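Local coordinates for putative carbohydrate metabolism domain-containing protein (Bacteroides vulgatus, PDB 3S30) that is of unproven function but, as a putative glycoside hydrolase with a galactose-binding-like domain, probably acts in binding or processing carbohydrate, at residues Tyr224-Gly230 against Gly337-Asp343; Gly230-Tyr234 against Phe332-Pro336. All blocks are in the same frame, centred on the assembly; numbering follows the deposited sequence.

Interaction 1: residues Tyr224-Gly230 against Gly337-Asp343. With NA (sodium ion), chain C.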
loop_
_atom_site.group_PDB
_atom_site.type_symbol
_atom_site.label_atom_id
_atom_site.label_comp_id
_atom_site.label_asym_id
_atom_site.label_seq_id
_atom_site.Cartn_x
_atom_site.Cartn_y
_atom_site.Cartn_z
ATOM N N TYR A 224 -6.316 6.402 11.002
ATOM C CA TYR A 224 -7.720 6.060 11.219
ATOM C C TYR A 224 -8.234 5.304 10.005
ATOM O O TYR A 224 -7.828 5.607 8.891
ATOM C CB TYR A 224 -8.559 7.325 11.434
ATOM C CG TYR A 224 -8.298 8.014 12.753
ATOM C CD1 TYR A 224 -7.170 8.812 12.931
ATOM C CD2 TYR A 224 -9.180 7.869 13.830
ATOM C CE1 TYR A 224 -6.917 9.445 14.138
ATOM C CE2 TYR A 224 -8.938 8.491 15.043
ATOM C CZ TYR A 224 -7.808 9.281 15.194
ATOM O OH TYR A 224 -7.568 9.918 16.389
ATOM N N TYR A 225 -9.117 4.325 10.226
ATOM C CA TYR A 225 -9.722 3.569 9.128
ATOM C C TYR A 225 -11.242 3.336 9.281
ATOM O O TYR A 225 -11.822 3.499 10.363
ATOM C CB TYR A 225 -9.007 2.215 8.957
ATOM C CG TYR A 225 -9.534 1.122 9.861
ATOM C CD1 TYR A 225 -9.012 0.926 11.124
ATOM C CD2 TYR A 225 -10.563 0.281 9.441
ATOM C CE1 TYR A 225 -9.503 -0.075 11.959
ATOM C CE2 TYR A 225 -11.052 -0.715 10.257
ATOM C CZ TYR A 225 -10.521 -0.892 11.516
ATOM O OH TYR A 225 -11.022 -1.881 12.332
ATOM N N LYS A 226 -11.859 2.985 8.156
ATOM C CA LYS A 226 -13.170 2.358 8.095
ATOM C C LYS A 226 -13.009 1.190 7.126
ATOM O O LYS A 226 -12.225 1.277 6.175
ATOM C CB LYS A 226 -14.237 3.318 7.546
ATOM C CG LYS A 226 -14.537 4.568 8.378
ATOM C CD LYS A 226 -15.687 5.342 7.748
ATOM C CE LYS A 226 -16.069 6.573 8.548
ATOM N NZ LYS A 226 -17.129 7.415 7.894
ATOM N N TYR A 227 -13.730 0.096 7.362
ATOM C CA TYR A 227 -13.633 -1.080 6.506
ATOM C C TYR A 227 -14.944 -1.805 6.420
ATOM O O TYR A 227 -15.641 -1.993 7.425
ATOM C CB TYR A 227 -12.581 -2.065 7.014
ATOM C CG TYR A 227 -12.316 -3.237 6.061
ATOM C CD1 TYR A 227 -11.775 -3.028 4.795
ATOM C CD2 TYR A 227 -12.615 -4.534 6.429
ATOM C CE1 TYR A 227 -11.544 -4.086 3.930
ATOM C CE2 TYR A 227 -12.371 -5.599 5.580
ATOM C CZ TYR A 227 -11.828 -5.374 4.338
ATOM O OH TYR A 227 -11.593 -6.443 3.508
ATOM N N LYS A 228 -15.267 -2.209 5.202
ATOM C CA LYS A 228 -16.433 -3.016 4.909
ATOM C C LYS A 228 -15.973 -4.044 3.853
ATOM O O LYS A 228 -15.495 -3.670 2.786
ATOM C CB LYS A 228 -17.558 -2.096 4.420
ATOM C CG LYS A 228 -18.751 -2.751 3.728
ATOM C CD LYS A 228 -19.727 -3.366 4.696
ATOM C CE LYS A 228 -21.092 -3.584 4.042
ATOM N NZ LYS A 228 -22.088 -4.098 5.026
ATOM N N ALA A 229 -16.060 -5.326 4.194
ATOM C CA ALA A 229 -15.807 -6.409 3.247
ATOM C C ALA A 229 -16.858 -6.415 2.116
ATOM O O ALA A 229 -17.996 -6.025 2.332
ATOM C CB ALA A 229 -15.797 -7.757 3.982
ATOM N N GLY A 230 -16.448 -6.817 0.911
ATOM C CA GLY A 230 -17.376 -7.031 -0.195
ATOM C C GLY A 230 -18.209 -8.304 -0.011
ATOM O O GLY A 230 -17.854 -9.181 0.793
ATOM N N GLY A 337 -15.406 -4.867 -4.099
ATOM C CA GLY A 337 -16.240 -3.990 -3.286
ATOM C C GLY A 337 -15.683 -3.755 -1.900
ATOM O O GLY A 337 -16.158 -2.860 -1.187
ATOM N N SER A 338 -14.682 -4.549 -1.504
ATOM C CA SER A 338 -14.056 -4.381 -0.185
ATOM C C SER A 338 -13.439 -3.007 -0.136
ATOM O O SER A 338 -12.601 -2.672 -0.976
ATOM C CB SER A 338 -12.988 -5.443 0.098
ATOM O OG SER A 338 -13.587 -6.668 0.478
ATOM N N THR A 339 -13.882 -2.212 0.831
ATOM C CA THR A 339 -13.558 -0.802 0.883
ATOM C C THR A 339 -12.823 -0.469 2.178
ATOM O O THR A 339 -13.358 -0.649 3.262
ATOM C CB THR A 339 -14.823 0.056 0.715
ATOM O OG1 THR A 339 -15.481 -0.335 -0.502
ATOM C CG2 THR A 339 -14.463 1.548 0.632
ATOM N N LEU A 340 -11.568 -0.037 2.047
ATOM C CA LEU A 340 -10.787 0.453 3.181
ATOM C C LEU A 340 -10.609 1.946 2.981
ATOM O O LEU A 340 -10.061 2.375 1.960
ATOM C CB LEU A 340 -9.420 -0.226 3.259
ATOM C CG LEU A 340 -8.495 0.148 4.426
ATOM C CD1 LEU A 340 -9.057 -0.275 5.791
ATOM C CD2 LEU A 340 -7.119 -0.484 4.210
ATOM N N LEU A 341 -11.103 2.728 3.939
ATOM C CA LEU A 341 -10.867 4.159 3.951
ATOM C C LEU A 341 -9.787 4.429 4.986
ATOM O O LEU A 341 -9.796 3.859 6.053
ATOM C CB LEU A 341 -12.163 4.946 4.248
ATOM C CG LEU A 341 -13.353 4.718 3.289
ATOM C CD1 LEU A 341 -14.555 5.577 3.648
ATOM C CD2 LEU A 341 -12.979 4.954 1.826
ATOM N N ILE A 342 -8.832 5.282 4.646
ATOM C CA ILE A 342 -7.769 5.657 5.574
ATOM C C ILE A 342 -7.632 7.159 5.587
ATOM O O ILE A 342 -7.738 7.801 4.556
ATOM C CB ILE A 342 -6.403 5.044 5.180
ATOM C CG1 ILE A 342 -6.508 3.519 5.026
ATOM C CG2 ILE A 342 -5.338 5.387 6.245
ATOM C CD1 ILE A 342 -6.833 2.782 6.366
ATOM N N ASP A 343 -7.382 7.719 6.759
ATOM C CA ASP A 343 -7.156 9.149 6.882
ATOM C C ASP A 343 -6.151 9.457 7.992
ATOM O O ASP A 343 -5.923 8.629 8.886
ATOM C CB ASP A 343 -8.478 9.838 7.196
ATOM C CG ASP A 343 -8.544 11.246 6.655
ATOM O OD1 ASP A 343 -7.519 11.772 6.160
ATOM O OD2 ASP A 343 -9.639 11.823 6.705
HETATM NA NA NA C . -7.334 13.874 4.909
#
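Tyr224 to Lys228 and Thr339 to Asp343 run side by side as antiparallel neighbours in a β-sheet of this galactose-binding-like domain, their short axes 4.7 Å apart at closest and inclined at 170°. Tyr224, Lys226 and Lys228 form the hydrogen-bonded pairs with Asp343, Leu341 and Thr339, two bonds to each pair; the straightest runs from Thr339 N to Lys228 O. Tyr225 and Tyr227 fall in non-hydrogen-bonded pairs with Ile342 and Leu340, where CA-H groups approach the opposing carbonyls. Strand 291-297 flanks the tyrosine strand and strand 166-173 the other.

Tyr227 leaves the backbone with CG anti to N (chi1 -173°), which brings its ring across to the partner strand. CB lies near Leu340 CD1 and Thr339 O; CD1 comes within 3.2 Å of Thr339 O and also meets Leu340 CB, while Leu340 CA sits in plane at the ring edge. At the tip, OH is near Ser338 CB and OG, but its hydrogen bond goes to the carbonyl of Ala325. An alanine in place of this tyrosine is likely to leave that carbonyl without its hydroxyl partner and open a gap beside Leu340 CB. Tyr225, on the same face, sets its CB 3.4 Å from Ile342 CD1, and its CD2 meets Leu340 CD1, the two side chains crossing at about a right angle.

Beyond the strand, Ser338 OG accepts a hydrogen bond from Gly230 N at 2.9 Å and is also hydrogen-bonded to Asp244 OD2, tying the exit of one strand to the entry of the other. At the far end Asp343 OD2 receives Arg162 N, whereas OD1 binds the sodium ion at 2.5 Å, with Asn105, Glu107 and Asn165 completing the protein ligands.

Interaction 2: residues Gly230-Tyr234 against Phe332-Pro336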
loop_
_atom_site.group_PDB
_atom_site.type_symbol
_atom_site.label_atom_id
_atom_site.label_comp_id
_atom_site.label_asym_id
_atom_site.label_seq_id
_atom_site.Cartn_x
_atom_site.Cartn_y
_atom_site.Cartn_z
ATOM N N GLY A 230 -16.448 -6.817 0.911
ATOM C CA GLY A 230 -17.376 -7.031 -0.195
ATOM C C GLY A 230 -18.209 -8.304 -0.011
ATOM O O GLY A 230 -17.854 -9.181 0.793
ATOM N N PRO A 231 -19.329 -8.411 -0.756
ATOM C CA PRO A 231 -20.296 -9.486 -0.545
ATOM C C PRO A 231 -19.873 -10.836 -1.133
ATOM O O PRO A 231 -20.374 -11.875 -0.700
ATOM C CB PRO A 231 -21.562 -8.962 -1.235
ATOM C CG PRO A 231 -21.061 -8.030 -2.318
ATOM C CD PRO A 231 -19.735 -7.485 -1.838
ATOM N N GLU A 232 -18.971 -10.821 -2.114
ATOM C CA GLU A 232 -18.512 -12.047 -2.745
ATOM C C GLU A 232 -16.987 -12.108 -2.766
ATOM O O GLU A 232 -16.331 -11.255 -3.368
ATOM C CB GLU A 232 -19.076 -12.151 -4.156
ATOM C CG GLU A 232 -20.579 -12.388 -4.187
ATOM C CD GLU A 232 -21.123 -12.483 -5.590
ATOM O OE1 GLU A 232 -20.703 -13.389 -6.343
ATOM O OE2 GLU A 232 -21.983 -11.653 -5.945
ATOM N N PHE A 233 -16.439 -13.119 -2.090
ATOM C CA PHE A 233 -15.001 -13.317 -2.008
ATOM C C PHE A 233 -14.540 -14.199 -3.176
ATOM O O PHE A 233 -15.014 -15.314 -3.331
ATOM C CB PHE A 233 -14.652 -13.962 -0.653
ATOM C CG PHE A 233 -13.185 -13.928 -0.311
ATOM C CD1 PHE A 233 -12.322 -14.898 -0.792
ATOM C CD2 PHE A 233 -12.671 -12.927 0.501
ATOM C CE1 PHE A 233 -10.959 -14.872 -0.478
ATOM C CE2 PHE A 233 -11.316 -12.892 0.817
ATOM C CZ PHE A 233 -10.455 -13.876 0.320
ATOM N N TYR A 234 -13.619 -13.692 -3.991
ATOM C CA TYR A 234 -13.051 -14.471 -5.104
ATOM C C TYR A 234 -11.870 -15.287 -4.609
ATOM O O TYR A 234 -10.897 -14.743 -4.110
ATOM C CB TYR A 234 -12.608 -13.569 -6.272
ATOM C CG TYR A 234 -13.736 -12.985 -7.112
ATOM C CD1 TYR A 234 -15.035 -12.907 -6.626
ATOM C CD2 TYR A 234 -13.488 -12.486 -8.396
ATOM C CE1 TYR A 234 -16.055 -12.364 -7.387
ATOM C CE2 TYR A 234 -14.504 -11.941 -9.168
ATOM C CZ TYR A 234 -15.787 -11.883 -8.653
ATOM O OH TYR A 234 -16.813 -11.336 -9.384
ATOM N N PHE A 332 -4.754 -12.694 -5.533
ATOM C CA PHE A 332 -6.103 -12.743 -6.112
ATOM C C PHE A 332 -7.132 -13.527 -5.269
ATOM O O PHE A 332 -8.011 -14.220 -5.798
ATOM C CB PHE A 332 -6.018 -13.256 -7.560
ATOM C CG PHE A 332 -4.938 -12.586 -8.348
ATOM C CD1 PHE A 332 -5.058 -11.237 -8.698
ATOM C CD2 PHE A 332 -3.768 -13.262 -8.669
ATOM C CE1 PHE A 332 -4.044 -10.586 -9.386
ATOM C CE2 PHE A 332 -2.749 -12.614 -9.358
ATOM C CZ PHE A 332 -2.892 -11.270 -9.718
ATOM N N GLN A 333 -7.001 -13.392 -3.955
ATOM C CA GLN A 333 -7.998 -13.847 -3.004
ATOM C C GLN A 333 -8.582 -12.614 -2.304
ATOM O O GLN A 333 -7.964 -12.030 -1.416
ATOM C CB GLN A 333 -7.365 -14.789 -1.982
ATOM C CG GLN A 333 -6.716 -16.031 -2.610
ATOM C CD GLN A 333 -6.172 -16.995 -1.571
ATOM O OE1 GLN A 333 -6.356 -16.801 -0.361
ATOM N NE2 GLN A 333 -5.497 -18.038 -2.034
ATOM N N GLY A 334 -9.779 -12.213 -2.708
ATOM C CA GLY A 334 -10.375 -11.010 -2.158
ATOM C C GLY A 334 -11.765 -10.785 -2.689
ATOM O O GLY A 334 -12.212 -11.482 -3.602
ATOM N N ALA A 335 -12.450 -9.812 -2.102
ATOM C CA ALA A 335 -13.822 -9.486 -2.485
ATOM C C ALA A 335 -13.877 -8.177 -3.271
ATOM O O ALA A 335 -13.489 -7.130 -2.748
ATOM C CB ALA A 335 -14.692 -9.383 -1.248
ATOM N N PRO A 336 -14.341 -8.224 -4.530
ATOM C CA PRO A 336 -14.699 -6.947 -5.139
ATOM C C PRO A 336 -15.661 -6.166 -4.250
ATOM O O PRO A 336 -16.592 -6.751 -3.691
ATOM C CB PRO A 336 -15.385 -7.365 -6.445
ATOM C CG PRO A 336 -14.704 -8.623 -6.823
ATOM C CD PRO A 336 -14.492 -9.336 -5.490
HETATM O O HOH W 1 -17.697 -9.010 -4.146
#
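The Phe233 ring lies with one face over the backbone of Gly334, whose N is 3.5 Å above the ring plane, displaced toward the rim. Gly334 CA makes a CH-pi contact over the same ring, 3.9 Å from its centroid and 21° off the normal. Gln333 adds its carbonyl carbon obliquely at Phe233 CZ, and its CB touches CE1. A first torsion of -167° turns CG away from its own amide nitrogen and folds the Phe233 ring back over the opposing chain, although its CB departs from it.

Tyr234 presents a face to a proline instead. Pro336 CD stands over the ring in a second CH-pi contact, nearest to CD1, while Pro336 CG reaches the CE1 and CZ end of the tyrosine ring; the two side chains cross at about a right angle. Lys173 of strand 166-173 also touches both Tyr234 and Pro336.

Between the rings, Tyr234 and Gly334 form a single antiparallel bridge, an isolated hydrogen-bonded pair that joins strand 233-235, one arm of a two-stranded sheet with 238-240, to the loop leading into strand 339-349. Its two bonds differ in approach: Gly334 N meets Tyr234 O in the carbonyl plane, whereas Tyr234 N comes to Gly334 O from above that plane, 39° out of it. Gln333 CA also directs its hydrogen at Tyr234 O, 3.2 Å away.

Toward Gly230 the methyl of Ala335 touches both Glu232 O, 3.3 Å from its CB, and the CA of Gly230. Gly230, with no side chain, lets its CA lie close to Pro336 O and this methyl. A water bridges two carbonyls across the contact, donating to Glu232 O at 2.7 Å and to Pro336 O at 2.6 Å.

How the interactions relate
Interactions 1 and 2 follow one another along the same two runs of chain, sharing Gly230 and passing directly from Gly337 to Pro336, with centres about 14 Å apart. Both are partly buried, interaction 1 more so (six of 14 residues against three of ten), while interaction 2 is exposed at Pro231 and Glu232. Interaction 1 joins two long strands inside the sheet: its bonding is regular, and one end reaches the sodium site. Interaction 2 links a short strand to a loop; one bridge, a water, and a proline and a glycine against aromatic faces replace the repeating backbone ladder. Asp244 spans the two, hydrogen-bonding Ser338 and the backbone N of Ala335.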